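PDB 5YVD: Nsp15 from Middle East respiratory syndrome-related coronavirus, which is an endoribonuclease of the EndoU clan that probably cleaves viral RNA at uridylates and assembles as a hexamer. Local coordinates for residues H273-T278 with C289-L294. Numbering follows the deposited sequence.
Sequences HNYFIT and CSVIDL
Cys289 pairs with Tyr275 through both of its backbone polar atoms: its N gives a hydrogen bond to Tyr275 O at 2.8 Å, and its O takes one from Tyr275 N at 3.0 Å. In the side chain of Cys289, chi1 of -178° sets SG anti to the backbone N, where CD1 of Ile277 meets it at 4.0 Å; the same Ile277 CD1 lies 3.9 Å from Cys289 CB. Leu251 of helix 248-255 packs on this Ile277 and on Tyr275, tying that face of the sheet to the helix.

Ser290 and Asn274 form the non-hydrogen-bonded pair that follows, their side chains on the other face. Here OD1 of Asn274 turns toward Ser290 and lies 3.5 Å from both CB and CA of Ser290, a van der Waals contact. The backbone is drawn in from the other side too, as Ser290 CA makes a CA-H...O contact with His273 O. This is the antiparallel beta hairpin of strands 273-279 and 285-291 in the endoribonuclease region; strand 260-263 runs along the far side of 273-279, which makes 273-279 the middle of the three strands.

Val291 pairs with His273. Its N gives a hydrogen bond to His273 O at 2.7 Å, while His273 N returns one to Val291 O at 3.1 Å. CG2 of Val291 meets the edge of the Tyr275 ring in plane, 3.8 Å from Tyr275 CD1, the two side chains crossing at about a right angle. ND1 of His273 is hydrogen-bonded to Glu264 OE2, and further along the second segment Ile292 makes backbone hydrogen bonds with His246 and Leu248, and Asp293 forms a salt bridge with Arg195.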
ATOM      1  N   HIS A 273     -13.623 -29.237  -8.745  1.00 38.47           N
ATOM      2  CA  HIS A 273     -13.045 -28.537  -7.630  1.00 40.51           C
ATOM      3  C   HIS A 273     -11.995 -29.429  -6.949  1.00 42.90           C
ATOM      4  O   HIS A 273     -12.192 -30.643  -6.801  1.00 38.99           O
ATOM      5  CB  HIS A 273     -14.149 -28.179  -6.625  1.00 42.27           C
ATOM      6  CG  HIS A 273     -15.069 -27.088  -7.084  1.00 41.13           C
ATOM      7  ND1 HIS A 273     -15.001 -25.803  -6.600  1.00 42.22           N
ATOM      8  CD2 HIS A 273     -16.073 -27.092  -7.983  1.00 44.87           C
ATOM      9  CE1 HIS A 273     -15.929 -25.062  -7.169  1.00 42.23           C
ATOM     10  NE2 HIS A 273     -16.597 -25.821  -8.014  1.00 45.64           N
ATOM     11  N   ASN A 274     -10.895 -28.814  -6.515  1.00 44.28           N
ATOM     12  CA  ASN A 274      -9.816 -29.533  -5.860  1.00 43.82           C
ATOM     13  C   ASN A 274      -9.674 -29.074  -4.439  1.00 39.69           C
ATOM     14  O   ASN A 274      -9.523 -27.903  -4.193  1.00 37.95           O
ATOM     15  CB  ASN A 274      -8.493 -29.269  -6.580  1.00 48.31           C
ATOM     16  CG  ASN A 274      -8.389 -29.969  -7.931  1.00 49.01           C
ATOM     17  OD1 ASN A 274      -9.106 -30.922  -8.217  1.00 49.22           O
ATOM     18  ND2 ASN A 274      -7.466 -29.494  -8.765  1.00 50.68           N
ATOM     19  N   TYR A 275      -9.682 -30.011  -3.506  1.00 41.95           N
ATOM     20  CA  TYR A 275      -9.616 -29.680  -2.087  1.00 42.11           C
ATOM     21  C   TYR A 275      -8.416 -30.342  -1.423  1.00 42.09           C
ATOM     22  O   TYR A 275      -7.960 -31.399  -1.841  1.00 38.85           O
ATOM     23  CB  TYR A 275     -10.912 -30.078  -1.354  1.00 40.67           C
ATOM     24  CG  TYR A 275     -12.150 -29.370  -1.875  1.00 40.95           C
ATOM     25  CD1 TYR A 275     -13.048 -30.029  -2.692  1.00 41.50           C
ATOM     26  CD2 TYR A 275     -12.423 -28.034  -1.558  1.00 44.32           C
ATOM     27  CE1 TYR A 275     -14.185 -29.403  -3.184  1.00 41.25           C
ATOM     28  CE2 TYR A 275     -13.566 -27.397  -2.051  1.00 43.67           C
ATOM     29  CZ  TYR A 275     -14.436 -28.102  -2.874  1.00 41.72           C
ATOM     30  OH  TYR A 275     -15.557 -27.525  -3.405  1.00 42.88           O
ATOM     31  N   PHE A 276      -7.929 -29.675  -0.380  1.00 44.80           N
ATOM     32  CA  PHE A 276      -6.886 -30.161   0.501  1.00 46.68           C
ATOM     33  C   PHE A 276      -7.624 -30.580   1.772  1.00 47.11           C
ATOM     34  O   PHE A 276      -7.979 -29.730   2.580  1.00 52.05           O
ATOM     35  CB  PHE A 276      -5.944 -28.999   0.764  1.00 46.96           C
ATOM     36  CG  PHE A 276      -4.736 -29.340   1.569  1.00 48.67           C
ATOM     37  CD1 PHE A 276      -3.482 -29.372   0.967  1.00 50.10           C
ATOM     38  CD2 PHE A 276      -4.822 -29.535   2.936  1.00 53.22           C
ATOM     39  CE1 PHE A 276      -2.341 -29.642   1.707  1.00 50.40           C
ATOM     40  CE2 PHE A 276      -3.675 -29.807   3.678  1.00 56.79           C
ATOM     41  CZ  PHE A 276      -2.436 -29.868   3.059  1.00 50.97           C
ATOM     42  N   ILE A 277      -7.891 -31.875   1.928  1.00 44.12           N
ATOM     43  CA  ILE A 277      -8.792 -32.331   2.973  1.00 43.84           C
ATOM     44  C   ILE A 277      -8.099 -33.123   4.056  1.00 41.52           C
ATOM     45  O   ILE A 277      -7.207 -33.939   3.804  1.00 36.43           O
ATOM     46  CB  ILE A 277      -9.950 -33.193   2.434  1.00 45.11           C
ATOM     47  CG1 ILE A 277     -10.407 -32.685   1.074  1.00 45.76           C
ATOM     48  CG2 ILE A 277     -11.121 -33.197   3.426  1.00 43.58           C
ATOM     49  CD1 ILE A 277     -11.721 -33.288   0.626  1.00 47.82           C
ATOM     50  N   THR A 278      -8.569 -32.889   5.271  1.00 41.41           N
ATOM     51  CA  THR A 278      -8.054 -33.558   6.445  1.00 43.95           C
ATOM     52  C   THR A 278      -9.231 -34.017   7.291  1.00 40.59           C
ATOM     53  O   THR A 278     -10.226 -33.314   7.403  1.00 38.07           O
ATOM     54  CB  THR A 278      -7.158 -32.592   7.245  1.00 47.45           C
ATOM     55  OG1 THR A 278      -6.299 -31.884   6.342  1.00 50.35           O
ATOM     56  CG2 THR A 278      -6.316 -33.331   8.276  1.00 48.87           C
ATOM     57  N   CYS A 289      -7.761 -33.603  -3.589  1.00 42.48           N
ATOM     58  CA  CYS A 289      -8.902 -34.483  -3.710  1.00 43.83           C
ATOM     59  C   CYS A 289      -9.838 -33.819  -4.680  1.00 45.66           C
ATOM     60  O   CYS A 289     -10.488 -32.829  -4.341  1.00 53.49           O
ATOM     61  CB  CYS A 289      -9.593 -34.675  -2.354  1.00 45.74           C
ATOM     62  SG  CYS A 289     -11.001 -35.831  -2.420  1.00 50.44           S
ATOM     63  N   SER A 290      -9.893 -34.348  -5.895  1.00 42.73           N
ATOM     64  CA  SER A 290     -10.716 -33.784  -6.946  1.00 38.84           C
ATOM     65  C   SER A 290     -12.188 -34.181  -6.759  1.00 37.80           C
ATOM     66  O   SER A 290     -12.514 -35.341  -6.488  1.00 35.74           O
ATOM     67  CB  SER A 290     -10.178 -34.228  -8.305  1.00 41.58           C
ATOM     68  OG  SER A 290      -9.607 -35.530  -8.236  1.00 47.92           O
ATOM     69  N   VAL A 291     -13.089 -33.219  -6.915  1.00 37.78           N
ATOM     70  CA  VAL A 291     -14.486 -33.445  -6.576  1.00 37.24           C
ATOM     71  C   VAL A 291     -15.437 -32.866  -7.607  1.00 37.02           C
ATOM     72  O   VAL A 291     -15.311 -31.710  -7.995  1.00 36.23           O
ATOM     73  CB  VAL A 291     -14.808 -32.835  -5.197  1.00 37.35           C
ATOM     74  CG1 VAL A 291     -16.273 -33.062  -4.839  1.00 40.57           C
ATOM     75  CG2 VAL A 291     -13.891 -33.421  -4.135  1.00 34.87           C
ATOM     76  N   ILE A 292     -16.407 -33.677  -8.017  1.00 39.60           N
ATOM     77  CA  ILE A 292     -17.481 -33.242  -8.915  1.00 41.68           C
ATOM     78  C   ILE A 292     -18.811 -33.362  -8.188  1.00 38.44           C
ATOM     79  O   ILE A 292     -19.042 -34.326  -7.463  1.00 37.40           O
ATOM     80  CB  ILE A 292     -17.582 -34.135 -10.153  1.00 47.55           C
ATOM     81  CG1 ILE A 292     -16.205 -34.530 -10.647  1.00 60.02           C
ATOM     82  CG2 ILE A 292     -18.330 -33.436 -11.269  1.00 46.34           C
ATOM     83  CD1 ILE A 292     -15.404 -33.362 -11.216  1.00 67.89           C
ATOM     84  N   ASP A 293     -19.687 -32.398  -8.406  1.00 36.68           N
ATOM     85  CA  ASP A 293     -21.031 -32.429  -7.855  1.00 37.99           C
ATOM     86  C   ASP A 293     -22.010 -32.865  -8.938  1.00 38.18           C
ATOM     87  O   ASP A 293     -22.709 -32.050  -9.527  1.00 39.06           O
ATOM     88  CB  ASP A 293     -21.396 -31.049  -7.313  1.00 37.91           C
ATOM     89  CG  ASP A 293     -22.821 -30.965  -6.844  1.00 39.13           C
ATOM     90  OD1 ASP A 293     -23.344 -29.847  -6.776  1.00 39.76           O
ATOM     91  OD2 ASP A 293     -23.424 -32.002  -6.522  1.00 42.29           O
ATOM     92  N   LEU A 294     -22.041 -34.156  -9.219  1.00 39.60           N
ATOM     93  CA  LEU A 294     -23.062 -34.698 -10.108  1.00 42.43           C
ATOM     94  C   LEU A 294     -24.258 -35.139  -9.291  1.00 41.15           C
ATOM     95  O   LEU A 294     -24.107 -35.583  -8.151  1.00 40.09           O
ATOM     96  CB  LEU A 294     -22.537 -35.904 -10.880  1.00 42.10           C
ATOM     97  CG  LEU A 294     -21.376 -35.600 -11.814  1.00 45.40           C
ATOM     98  CD1 LEU A 294     -20.633 -36.899 -12.142  1.00 47.73           C
ATOM     99  CD2 LEU A 294     -21.857 -34.869 -13.072  1.00 42.61           C
TER